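Local coordinates for FAD-dependent oxidoreductase (Actinomadura kijaniata, PDB 3M9V), which is a flavin-dependent oxidoreductase of the acyl-CoA dehydrogenase family that takes part in D-kijanose biosynthesis and is bound here to dTDP, at residues D54-L59 with G63-T68; E128-G133 with G137-C142; W163-R168 with P199-D204; F181-R186 with V225-D230. All coordinates share one frame; numbering follows the deposited sequence. Where two conformers were deposited one is given.

Contact 1 of 4, residues D54-L59 with G63-T68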
loop_
_atom_site.group_PDB
_atom_site.type_symbol
_atom_site.label_atom_id
_atom_site.label_comp_id
_atom_site.label_asym_id
_atom_site.label_seq_id
_atom_site.Cartn_x
_atom_site.Cartn_y
_atom_site.Cartn_z
ATOM N N ASP A 54 -23.487 23.699 24.324
ATOM C CA ASP A 54 -23.146 25.128 24.365
ATOM C C ASP A 54 -22.536 25.666 23.073
ATOM O O ASP A 54 -22.693 26.845 22.707
ATOM C CB ASP A 54 -22.138 25.443 25.491
ATOM C CG ASP A 54 -20.999 24.429 25.569
ATOM O OD1 ASP A 54 -19.806 24.777 25.740
ATOM O OD2 ASP A 54 -21.315 23.230 25.433
ATOM N N THR A 55 -21.809 24.807 22.362
ATOM C CA THR A 55 -21.295 25.280 21.077
ATOM C C THR A 55 -22.474 25.551 20.158
ATOM O O THR A 55 -22.491 26.530 19.401
ATOM C CB THR A 55 -20.445 24.157 20.443
ATOM O OG1 THR A 55 -19.263 24.037 21.241
ATOM C CG2 THR A 55 -20.124 24.506 18.999
ATOM N N PHE A 56 -23.445 24.639 20.184
ATOM C CA PHE A 56 -24.592 24.789 19.289
ATOM C C PHE A 56 -25.499 25.932 19.704
ATOM O O PHE A 56 -26.025 26.650 18.846
ATOM C CB PHE A 56 -25.338 23.470 19.068
ATOM C CG PHE A 56 -24.605 22.635 18.058
ATOM C CD1 PHE A 56 -24.945 22.694 16.705
ATOM C CD2 PHE A 56 -23.504 21.882 18.459
ATOM C CE1 PHE A 56 -24.186 21.976 15.761
ATOM C CE2 PHE A 56 -22.745 21.178 17.514
ATOM C CZ PHE A 56 -23.094 21.224 16.166
ATOM N N ASP A 57 -25.609 26.162 21.011
ATOM C CA ASP A 57 -26.329 27.380 21.398
ATOM C C ASP A 57 -25.660 28.618 20.805
ATOM O O ASP A 57 -26.339 29.480 20.257
ATOM C CB ASP A 57 -26.507 27.533 22.913
ATOM C CG ASP A 57 -27.498 26.545 23.492
ATOM O OD1 ASP A 57 -28.365 25.999 22.775
ATOM O OD2 ASP A 57 -27.388 26.267 24.702
ATOM N N ALA A 58 -24.336 28.728 20.879
ATOM C CA ALA A 58 -23.687 29.892 20.273
ATOM C C ALA A 58 -23.867 30.009 18.755
ATOM O O ALA A 58 -24.005 31.118 18.225
ATOM C CB ALA A 58 -22.196 29.933 20.656
ATOM N N LEU A 59 -23.862 28.892 18.028
ATOM C CA LEU A 59 -23.969 28.989 16.571
ATOM C C LEU A 59 -25.377 29.420 16.181
ATOM O O LEU A 59 -25.563 30.168 15.216
ATOM C CB LEU A 59 -23.636 27.656 15.890
ATOM C CG LEU A 59 -22.216 27.106 16.106
ATOM C CD1 LEU A 59 -22.043 25.643 15.680
ATOM C CD2 LEU A 59 -21.149 27.985 15.438
ATOM N N GLY A 63 -26.637 33.028 14.268
ATOM C CA GLY A 63 -27.145 32.786 12.916
ATOM C C GLY A 63 -26.411 31.821 11.990
ATOM O O GLY A 63 -26.857 31.574 10.869
ATOM N N LEU A 64 -25.324 31.202 12.440
ATOM C CA LEU A 64 -24.606 30.287 11.551
ATOM C C LEU A 64 -25.379 29.005 11.240
ATOM O O LEU A 64 -25.061 28.289 10.289
ATOM C CB LEU A 64 -23.199 29.993 12.081
ATOM C CG LEU A 64 -22.456 31.299 12.381
ATOM C CD1 LEU A 64 -21.138 31.077 13.086
ATOM C CD2 LEU A 64 -22.251 32.196 11.145
ATOM N N MET A 65 -26.395 28.706 12.041
ATOM C CA MET A 65 -27.276 27.570 11.776
ATOM C C MET A 65 -28.203 27.825 10.591
ATOM O O MET A 65 -28.870 26.920 10.079
ATOM C CB MET A 65 -27.993 27.133 13.059
ATOM C CG MET A 65 -27.063 26.537 14.118
ATOM S SD MET A 65 -26.354 24.893 13.757
ATOM C CE MET A 65 -27.728 23.766 13.971
ATOM N N GLY A 66 -28.187 29.066 10.116
ATOM C CA GLY A 66 -28.874 29.455 8.888
ATOM C C GLY A 66 -27.952 29.789 7.729
ATOM O O GLY A 66 -28.348 30.462 6.772
ATOM N N ALA A 67 -26.708 29.311 7.778
ATOM C CA ALA A 67 -25.729 29.747 6.780
ATOM C C ALA A 67 -26.145 29.351 5.370
ATOM O O ALA A 67 -25.841 30.062 4.404
ATOM C CB ALA A 67 -24.299 29.171 7.070
ATOM N N THR A 68 -26.771 28.186 5.233
ATOM C CA THR A 68 -27.137 27.689 3.907
ATOM C C THR A 68 -28.619 27.933 3.559
ATOM O O THR A 68 -29.181 27.375 2.601
ATOM C CB THR A 68 -26.801 26.183 3.746
ATOM O OG1 THR A 68 -27.376 25.462 4.844
ATOM C CG2 THR A 68 -25.272 25.949 3.787
#

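Contact 2 of 4, residues E128-G133 with G137-C142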
loop_
_atom_site.group_PDB
_atom_site.type_symbol
_atom_site.label_atom_id
_atom_site.label_comp_id
_atom_site.label_asym_id
_atom_site.label_seq_id
_atom_site.Cartn_x
_atom_site.Cartn_y
_atom_site.Cartn_z
ATOM N N GLU A 128 -40.214 26.292 3.459
ATOM C CA GLU A 128 -40.079 27.717 3.811
ATOM C C GLU A 128 -40.194 27.973 5.320
ATOM O O GLU A 128 -39.417 28.725 5.929
ATOM C CB GLU A 128 -41.091 28.609 3.064
ATOM C CG GLU A 128 -40.905 30.071 3.432
ATOM C CD GLU A 128 -41.732 31.072 2.650
ATOM O OE1 GLU A 128 -41.967 32.152 3.221
ATOM O OE2 GLU A 128 -42.110 30.851 1.481
ATOM N N ARG A 129 -41.165 27.311 5.938
ATOM C CA ARG A 129 -41.304 27.478 7.383
ATOM C C ARG A 129 -40.052 27.000 8.111
ATOM O O ARG A 129 -39.500 27.698 8.964
ATOM C CB ARG A 129 -42.553 26.796 7.951
ATOM C CG ARG A 129 -42.927 27.453 9.281
ATOM C CD ARG A 129 -44.429 27.641 9.525
ATOM N NE ARG A 129 -45.157 26.372 9.590
ATOM C CZ ARG A 129 -45.978 25.924 8.644
ATOM N NH1 ARG A 129 -46.569 24.748 8.811
ATOM N NH2 ARG A 129 -46.217 26.642 7.551
ATOM N N ILE A 130 -39.581 25.806 7.760
ATOM C CA ILE A 130 -38.382 25.315 8.440
ATOM C C ILE A 130 -37.138 26.199 8.255
ATOM O O ILE A 130 -36.368 26.447 9.190
ATOM C CB ILE A 130 -38.106 23.862 8.030
ATOM C CG1 ILE A 130 -39.307 23.023 8.459
ATOM C CG2 ILE A 130 -36.824 23.388 8.692
ATOM C CD1 ILE A 130 -39.290 21.587 7.969
ATOM N N LEU A 131 -36.923 26.627 7.015
ATOM C CA LEU A 131 -35.781 27.452 6.624
ATOM C C LEU A 131 -35.754 28.787 7.381
ATOM O O LEU A 131 -34.694 29.156 7.909
ATOM C CB LEU A 131 -35.738 27.664 5.100
ATOM C CG LEU A 131 -35.392 26.489 4.168
ATOM C CD1 LEU A 131 -35.841 26.793 2.731
ATOM C CD2 LEU A 131 -33.877 26.198 4.147
ATOM N N ARG A 132 -36.879 29.502 7.485
ATOM C CA ARG A 132 -36.832 30.687 8.352
ATOM C C ARG A 132 -36.640 30.286 9.801
ATOM O O ARG A 132 -35.956 30.962 10.555
ATOM C CB ARG A 132 -38.058 31.600 8.253
ATOM C CG ARG A 132 -39.062 31.208 7.203
ATOM C CD ARG A 132 -40.158 32.260 7.155
ATOM N NE ARG A 132 -39.603 33.535 6.717
ATOM C CZ ARG A 132 -39.874 34.071 5.534
ATOM N NH1 ARG A 132 -39.316 35.221 5.196
ATOM N NH2 ARG A 132 -40.696 33.435 4.707
ATOM N N GLY A 133 -37.204 29.162 10.221
ATOM C CA GLY A 133 -36.761 28.655 11.515
ATOM C C GLY A 133 -35.254 28.575 11.729
ATOM O O GLY A 133 -34.733 28.952 12.794
ATOM N N GLY A 137 -32.674 30.659 14.594
ATOM C CA GLY A 137 -32.184 29.902 15.738
ATOM C C GLY A 137 -33.214 28.959 16.332
ATOM O O GLY A 137 -32.929 28.308 17.336
ATOM N N ASP A 138 -34.403 28.866 15.744
ATOM C CA ASP A 138 -35.430 28.007 16.316
ATOM C C ASP A 138 -35.513 26.598 15.759
ATOM O O ASP A 138 -36.162 25.755 16.372
ATOM C CB ASP A 138 -36.836 28.614 16.214
ATOM C CG ASP A 138 -36.928 29.980 16.877
ATOM O OD1 ASP A 138 -36.284 30.212 17.927
ATOM O OD2 ASP A 138 -37.635 30.836 16.315
ATOM N N ALA A 139 -34.902 26.325 14.612
ATOM C CA ALA A 139 -35.048 25.005 14.021
ATOM C C ALA A 139 -33.688 24.327 13.867
ATOM O O ALA A 139 -32.803 24.867 13.194
ATOM C CB ALA A 139 -35.774 25.077 12.689
ATOM N N VAL A 140 -33.521 23.161 14.486
ATOM C CA VAL A 140 -32.282 22.374 14.368
ATOM C C VAL A 140 -32.711 21.040 13.751
ATOM O O VAL A 140 -33.462 20.280 14.367
ATOM C CB VAL A 140 -31.559 22.212 15.731
ATOM C CG1 VAL A 140 -30.356 21.246 15.701
ATOM C CG2 VAL A 140 -31.135 23.584 16.257
ATOM N N VAL A 141 -32.291 20.805 12.510
ATOM C CA VAL A 141 -32.888 19.777 11.668
ATOM C C VAL A 141 -32.014 18.530 11.483
ATOM O O VAL A 141 -30.954 18.579 10.849
ATOM C CB VAL A 141 -33.319 20.351 10.285
ATOM C CG1 VAL A 141 -34.176 19.334 9.539
ATOM C CG2 VAL A 141 -34.157 21.612 10.439
ATOM N N CYS A 142 -32.460 17.415 12.054
ATOM C CA CYS A 142 -31.750 16.139 12.017
ATOM C C CYS A 142 -32.402 15.253 10.971
ATOM O O CYS A 142 -33.548 15.512 10.584
ATOM C CB CYS A 142 -31.865 15.436 13.366
ATOM S SG CYS A 142 -31.060 16.371 14.647
#

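Contact 3 of 4, residues W163-R168 with P199-D204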
loop_
_atom_site.group_PDB
_atom_site.type_symbol
_atom_site.label_atom_id
_atom_site.label_comp_id
_atom_site.label_asym_id
_atom_site.label_seq_id
_atom_site.Cartn_x
_atom_site.Cartn_y
_atom_site.Cartn_z
ATOM N N TRP A 163 -51.648 11.000 9.559
ATOM C CA TRP A 163 -50.852 9.767 9.629
ATOM C C TRP A 163 -50.334 9.474 11.037
ATOM O O TRP A 163 -50.308 10.338 11.913
ATOM C CB TRP A 163 -49.579 9.872 8.768
ATOM C CG TRP A 163 -49.811 10.304 7.349
ATOM C CD1 TRP A 163 -49.909 11.587 6.881
ATOM C CD2 TRP A 163 -49.948 9.444 6.211
ATOM N NE1 TRP A 163 -50.121 11.571 5.519
ATOM C CE2 TRP A 163 -50.142 10.271 5.084
ATOM C CE3 TRP A 163 -49.925 8.056 6.041
ATOM C CZ2 TRP A 163 -50.314 9.758 3.794
ATOM C CZ3 TRP A 163 -50.108 7.547 4.768
ATOM C CH2 TRP A 163 -50.286 8.399 3.658
ATOM N N LEU A 164 -49.884 8.241 11.209
ATOM C CA LEU A 164 -49.289 7.793 12.452
ATOM C C LEU A 164 -47.985 7.120 12.017
ATOM O O LEU A 164 -47.946 6.344 11.056
ATOM C CB LEU A 164 -50.180 6.813 13.229
ATOM C CG LEU A 164 -51.536 7.390 13.672
ATOM C CD1 LEU A 164 -52.465 6.259 14.107
ATOM C CD2 LEU A 164 -51.286 8.317 14.845
ATOM N N LEU A 165 -46.921 7.461 12.730
ATOM C CA LEU A 165 -45.574 7.069 12.327
ATOM C C LEU A 165 -45.087 6.111 13.406
ATOM O O LEU A 165 -45.087 6.460 14.597
ATOM C CB LEU A 165 -44.673 8.306 12.234
ATOM C CG LEU A 165 -43.169 8.080 12.018
ATOM C CD1 LEU A 165 -42.901 7.404 10.658
ATOM C CD2 LEU A 165 -42.439 9.411 12.118
ATOM N N SER A 166 -44.679 4.907 13.016
ATOM C CA SER A 166 -44.015 4.025 13.971
ATOM C C SER A 166 -42.704 3.458 13.437
ATOM O O SER A 166 -42.579 3.145 12.251
ATOM C CB SER A 166 -44.931 2.864 14.365
ATOM O OG SER A 166 -45.993 3.307 15.193
ATOM N N GLY A 167 -41.744 3.271 14.327
ATOM C CA GLY A 167 -40.481 2.679 13.907
ATOM C C GLY A 167 -39.380 3.198 14.812
ATOM O O GLY A 167 -39.604 3.592 15.959
ATOM N N ARG A 168 -38.168 3.151 14.273
ATOM C CA ARG A 168 -36.996 3.557 15.027
ATOM C C ARG A 168 -35.875 3.785 14.029
ATOM O O ARG A 168 -35.681 2.973 13.122
ATOM C CB ARG A 168 -36.647 2.557 16.123
ATOM C CG ARG A 168 -35.206 2.151 16.103
ATOM C CD ARG A 168 -34.486 2.474 17.384
ATOM N NE ARG A 168 -34.690 1.498 18.444
ATOM C CZ ARG A 168 -33.828 1.252 19.431
ATOM N NH1 ARG A 168 -32.648 1.843 19.503
ATOM N NH2 ARG A 168 -34.136 0.374 20.368
ATOM N N PRO A 199 -41.913 12.198 6.336
ATOM C CA PRO A 199 -42.607 12.979 7.346
ATOM C C PRO A 199 -41.620 13.826 8.147
ATOM O O PRO A 199 -40.483 13.402 8.366
ATOM C CB PRO A 199 -43.245 11.909 8.229
ATOM C CG PRO A 199 -42.468 10.689 8.030
ATOM C CD PRO A 199 -41.920 10.753 6.628
ATOM N N VAL A 200 -42.034 15.010 8.590
ATOM C CA VAL A 200 -41.198 15.794 9.492
ATOM C C VAL A 200 -41.837 15.725 10.881
ATOM O O VAL A 200 -42.970 16.185 11.032
ATOM C CB VAL A 200 -41.125 17.267 9.015
ATOM C CG1 VAL A 200 -40.402 18.123 10.037
ATOM C CG2 VAL A 200 -40.425 17.371 7.664
ATOM N N VAL A 201 -41.135 15.170 11.866
ATOM C CA VAL A 201 -41.588 15.109 13.253
ATOM C C VAL A 201 -40.879 16.158 14.108
ATOM O O VAL A 201 -39.695 16.423 13.914
ATOM C CB VAL A 201 -41.596 13.645 13.779
ATOM C CG1 VAL A 201 -40.419 12.837 13.301
ATOM C CG2 VAL A 201 -41.854 13.483 15.285
ATOM N N THR A 202 -41.598 16.824 15.007
ATOM C CA THR A 202 -40.962 17.819 15.857
ATOM C C THR A 202 -40.772 17.182 17.220
ATOM O O THR A 202 -41.355 16.151 17.558
ATOM C CB THR A 202 -41.825 19.067 16.080
ATOM O OG1 THR A 202 -43.005 18.628 16.768
ATOM C CG2 THR A 202 -42.196 19.763 14.764
ATOM N N ARG A 203 -39.913 17.805 18.016
ATOM C CA ARG A 203 -39.472 17.115 19.214
ATOM C C ARG A 203 -40.604 16.900 20.218
ATOM O O ARG A 203 -40.591 15.943 20.988
ATOM C CB ARG A 203 -38.350 17.919 19.874
ATOM C CG ARG A 203 -37.591 17.065 20.862
ATOM C CD ARG A 203 -36.478 17.859 21.531
ATOM N NE ARG A 203 -35.662 16.920 22.296
ATOM C CZ ARG A 203 -34.447 16.500 21.955
ATOM N NH1 ARG A 203 -33.836 15.641 22.759
ATOM N NH2 ARG A 203 -33.853 16.923 20.842
ATOM N N ASP A 204 -41.586 17.790 20.245
ATOM C CA ASP A 204 -42.648 17.650 21.234
ATOM C C ASP A 204 -43.813 16.802 20.716
ATOM O O ASP A 204 -44.892 16.868 21.291
ATOM C CB ASP A 204 -43.181 19.046 21.584
ATOM C CG ASP A 204 -43.590 19.822 20.338
ATOM O OD1 ASP A 204 -43.035 20.918 20.098
ATOM O OD2 ASP A 204 -44.444 19.337 19.560
#

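Contact 4 of 4, residues F181-R186 with V225-D230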
loop_
_atom_site.group_PDB
_atom_site.type_symbol
_atom_site.label_atom_id
_atom_site.label_comp_id
_atom_site.label_asym_id
_atom_site.label_seq_id
_atom_site.Cartn_x
_atom_site.Cartn_y
_atom_site.Cartn_z
ATOM N N PHE A 181 -37.136 16.609 12.827
ATOM C CA PHE A 181 -36.465 15.385 12.381
ATOM C C PHE A 181 -37.111 14.972 11.066
ATOM O O PHE A 181 -38.315 14.647 11.026
ATOM C CB PHE A 181 -36.620 14.279 13.431
ATOM C CG PHE A 181 -35.928 14.579 14.722
ATOM C CD1 PHE A 181 -34.679 14.036 15.000
ATOM C CD2 PHE A 181 -36.481 15.477 15.624
ATOM C CE1 PHE A 181 -34.021 14.338 16.191
ATOM C CE2 PHE A 181 -35.833 15.806 16.804
ATOM C CZ PHE A 181 -34.604 15.231 17.085
ATOM N N VAL A 182 -36.336 15.034 9.985
ATOM C CA VAL A 182 -36.819 14.545 8.695
ATOM C C VAL A 182 -36.552 13.046 8.615
ATOM O O VAL A 182 -35.413 12.620 8.810
ATOM C CB VAL A 182 -36.111 15.265 7.538
ATOM C CG1 VAL A 182 -36.616 14.780 6.183
ATOM C CG2 VAL A 182 -36.338 16.743 7.638
ATOM N N ILE A 183 -37.582 12.238 8.369
ATOM C CA ILE A 183 -37.486 10.802 8.609
ATOM C C ILE A 183 -37.770 10.123 7.279
ATOM O O ILE A 183 -38.729 10.485 6.595
ATOM C CB ILE A 183 -38.549 10.322 9.626
ATOM C CG1 ILE A 183 -38.393 11.078 10.947
ATOM C CG2 ILE A 183 -38.440 8.827 9.943
ATOM C CD1 ILE A 183 -37.030 10.892 11.586
ATOM N N ASN A 184 -36.938 9.162 6.896
ATOM C CA ASN A 184 -37.243 8.404 5.694
ATOM C C ASN A 184 -38.172 7.251 6.056
ATOM O O ASN A 184 -37.821 6.391 6.865
ATOM C CB ASN A 184 -35.962 7.844 5.085
ATOM C CG ASN A 184 -35.120 8.929 4.437
ATOM O OD1 ASN A 184 -35.415 10.125 4.538
ATOM N ND2 ASN A 184 -34.078 8.504 3.735
ATOM N N ALA A 185 -39.354 7.211 5.455
ATOM C CA ALA A 185 -40.311 6.200 5.890
ATOM C C ALA A 185 -40.995 5.690 4.629
ATOM O O ALA A 185 -40.816 6.271 3.557
ATOM C CB ALA A 185 -41.305 6.828 6.876
ATOM N N ARG A 186 -41.775 4.619 4.742
ATOM C CA ARG A 186 -42.657 4.195 3.647
ATOM C C ARG A 186 -44.112 4.140 4.133
ATOM O O ARG A 186 -44.359 3.817 5.299
ATOM C CB ARG A 186 -42.272 2.782 3.196
ATOM C CG ARG A 186 -42.404 1.810 4.352
ATOM C CD ARG A 186 -42.011 0.408 3.942
ATOM N NE ARG A 186 -40.686 0.392 3.324
ATOM C CZ ARG A 186 -40.195 -0.640 2.645
ATOM N NH1 ARG A 186 -38.982 -0.554 2.113
ATOM N NH2 ARG A 186 -40.915 -1.747 2.493
ATOM N N VAL A 225 -27.403 9.280 18.085
ATOM C CA VAL A 225 -28.201 8.369 18.892
ATOM C C VAL A 225 -29.353 7.813 18.080
ATOM O O VAL A 225 -29.541 8.198 16.934
ATOM C CB VAL A 225 -28.779 9.086 20.112
ATOM C CG1 VAL A 225 -27.652 9.608 21.026
ATOM C CG2 VAL A 225 -29.769 10.185 19.688
ATOM N N ASP A 226 -30.116 6.915 18.686
ATOM C CA ASP A 226 -31.337 6.372 18.098
ATOM C C ASP A 226 -32.588 7.187 18.424
ATOM O O ASP A 226 -32.630 7.823 19.476
ATOM C CB ASP A 226 -31.534 4.975 18.659
ATOM C CG ASP A 226 -30.705 3.950 17.916
ATOM O OD1 ASP A 226 -29.599 4.265 17.418
ATOM O OD2 ASP A 226 -31.211 2.821 17.784
ATOM N N ILE A 227 -33.589 7.199 17.537
ATOM C CA ILE A 227 -34.830 7.912 17.881
ATOM C C ILE A 227 -36.014 6.975 17.605
ATOM O O ILE A 227 -35.957 6.175 16.672
ATOM C CB ILE A 227 -34.995 9.237 17.133
ATOM C CG1 ILE A 227 -35.126 8.985 15.624
ATOM C CG2 ILE A 227 -33.887 10.250 17.520
ATOM C CD1 ILE A 227 -35.115 10.238 14.808
ATOM N N VAL A 228 -37.055 7.040 18.433
ATOM C CA VAL A 228 -38.136 6.054 18.427
ATOM C C VAL A 228 -39.496 6.711 18.218
ATOM O O VAL A 228 -39.759 7.778 18.785
ATOM C CB VAL A 228 -38.182 5.287 19.753
ATOM C CG1 VAL A 228 -39.157 4.113 19.671
ATOM C CG2 VAL A 228 -36.798 4.769 20.097
ATOM N N PHE A 229 -40.339 6.089 17.397
ATOM C CA PHE A 229 -41.629 6.653 17.024
ATOM C C PHE A 229 -42.647 5.595 17.444
ATOM O O PHE A 229 -42.558 4.456 17.002
ATOM C CB PHE A 229 -41.778 6.901 15.519
ATOM C CG PHE A 229 -40.536 7.442 14.870
ATOM C CD1 PHE A 229 -40.085 8.719 15.151
ATOM C CD2 PHE A 229 -39.827 6.668 13.963
ATOM C CE1 PHE A 229 -38.912 9.226 14.570
ATOM C CE2 PHE A 229 -38.663 7.158 13.389
ATOM C CZ PHE A 229 -38.203 8.440 13.678
ATOM N N ASP A 230 -43.591 5.976 18.298
ATOM C CA ASP A 230 -44.620 5.058 18.810
ATOM C C ASP A 230 -45.941 5.753 18.481
ATOM O O ASP A 230 -46.400 6.647 19.207
ATOM C CB ASP A 230 -44.375 4.841 20.307
ATOM C CG ASP A 230 -45.479 4.054 20.993
ATOM O OD1 ASP A 230 -46.036 3.121 20.368
ATOM O OD2 ASP A 230 -45.750 4.379 22.176
#

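Contact 1 of 4, residues D54-L59 with G63-T68
Leu59 and Leu64 meet at the C-terminal end of helix 53-61, which closes in a Schellman motif with Gly63 as its positive-phi residue. The long backbone bond of the motif runs from Leu64 N to Leu59 O at 3.0 Å, but it is weak, bent to 126° at the hydrogen. The same two residues also make the apolar contact that often accompanies a Schellman cap. Their side chains cross at about a right angle, with Leu59 CD2 3.9 Å from Leu64 CD1. One residue further on, Met65 lays its CG 4.0 Å from Leu59 CB and then bends twice, at chi2 (-70°) and again at chi3. The bends carry the thioether to Phe56, with Met65 SD 3.9 Å from Phe56 CD1. This is a Met-aromatic contact at the ring edge: SD lies 5.1 Å from the centroid of the Phe56 ring and 76° off its normal. The terminal methyl follows, with Met65 CE 4.0 Å from Phe56 CD1. Within the helix, Leu59 CD1 sits 4.2 Å above the plane of the Phe56 ring, offset toward its rim, so the ring is met both at an edge and over a face. In the next shell, Leu31 of helix 22-32 packs on both leucines, while Ala101 of helix 96-118 packs on Phe56 and Leu102 on Met65. The turn is thereby built into the all-helical N-terminal part of the acyl-CoA dehydrogenase fold. Gln105, also on helix 96-118, adds a polar tie, its NE2 hydrogen-bonding to Met65 O.

Contact 2 of 4, residues E128-G133 with G137-C142
Gly133 O, near the C-terminal end of helix 121-136, receives two backbone N-H groups from the chain that leaves the helix. Asp138 N binds Gly133 O at 3.0 Å. Ala139 N adds a weak second bond to Gly133 O at 3.2 Å. The first of these is the long bond of a Schellman motif whose positive-phi residue is Gly137. Van der Waals packing continues from there. The methyl of Ala139 lies against bare helix backbone, with Ala139 CB 3.7 Å from Gly133 C and 3.8 Å from Ile130 O; it takes the space that a side chain on Gly133 would need. Two residues on, Val141 points the same way and makes an apolar contact, its CG2 meeting Ile130 CG2 at 3.6 Å as the two side chains cross at about a right angle. Ile130 holds CG2 anti to the backbone N, beside the carbonyl carbon, which turns this branch to Val141. Among outside polar partners, Gln105 of helix 96-118 binds both Val141 N and Ala139 O, and Arg60 NH2 binds Gly137 O. A helix-end carbonyl is thus satisfied by the backbone that follows it, and methyl packing seats the start of strand 141-147 against the helix as the chain passes into the β domain.

Contact 3 of 4, residues W163-R168 with P199-D204
Leu165 of strand 163-172 forks between Pro199 and Val201 of strand 196-202. Of the three it has the most surface buried: Leu165 CD1 lies 4.2 Å from Pro199 CG, and Leu165 CD2 lies 4.1 Å from Val201 CG1. The fork is aimed by an extended first torsion, with CG opposite the backbone N (chi1 172°), followed by chi2 of 64°. Pro199 contributes the CG corner of its ring. Val201 lies two residues on and therefore on the same face of the strand, while Val200 between them points away. In Val201, chi1 of 39° places CG1 between the backbone N and the carbonyl carbon, and its side chain crosses that of Leu165 at about a right angle. The two strands are not partners in the sheet: even the closest pair of CA atoms, in Leu165 and Pro199, is 8.3 Å apart. They face each other across the interior of the curled β domain that forms the middle of the acyl-CoA dehydrogenase fold, and they touch through apolar side chains. Each is hydrogen-bonded to a different neighbour, Leu165 through its backbone to Cys232 on strand 225-234 and Val201 to Phe181 on strand 180-187. Leu155 of strand 154-157 packs on both Leu165 and Pro199, and Ile234 on both Leu165 and Val201, so the same interior side chains bridge the two strands. On the side of Pro199 the dTDP pocket is near: its ring lies about 7 Å from the side chain of Asn184, which binds the nucleotide.

Contact 4 of 4, residues F181-R186 with V225-D230
Two faces of the curled middle β domain pack together here, strands 181-183 and 225-229 crossing at 74° with their axes 11.0 Å apart. Side chains alone span the gap. Ile227 CD1 touches both Phe181 CD1 and Ile183 CD1, each at 3.8 Å. The two isoleucines reach toward each other tip to tip, whereas Phe181 and Ile227 run obliquely. Ile227 holds its CG1 in the crowded position between backbone N and carbonyl carbon (chi1 64°) and extends from there to its methyl. Ile183 also meets the far end of the Phe229 ring with both branches. Its CD1 lies 3.4 Å from Phe229 CZ, a tight approach that is oblique to the ring, and its CG2 lies 3.8 Å from Phe229 CE2. Phe208 meets the Phe181 ring, and Lys169 and Val172 of strand 163-172 touch this cluster. Asn184 makes a weak hydrogen bond through ND2 to the dTDP diphosphate. With only aliphatic and aromatic carbons touching, the contact depends on shape and the exclusion of water, and Ile183 is followed directly by Asn184 of the nucleotide site.

Overall arrangement
Contacts 1 and 2 are both helix C-terminal ends closed by a Schellman motif, with centres about 11 Å apart, and they touch where Met65 CE packs 4.0 Å from Val140 CG1. Gln105 reaches both. Contact 2 delivers the chain to the β sheet: Cys142 O and Val182 N, 2.9 Å apart, probably form a hydrogen bond to strand 180-187 of contact 4. Contacts 3 and 4, centred about 6 Å apart, share one apolar interior, and Val201 CG1 lies 3.6 Å from Ile183 CG1. A probable backbone hydrogen bond, Val201 O to Phe181 N at 2.8 Å, also joins them. The side chains of Val141, Pro199 and Ile183 each lie about 10 Å from dTDP, and only contact 4 holds a residue of the pocket, Asn184.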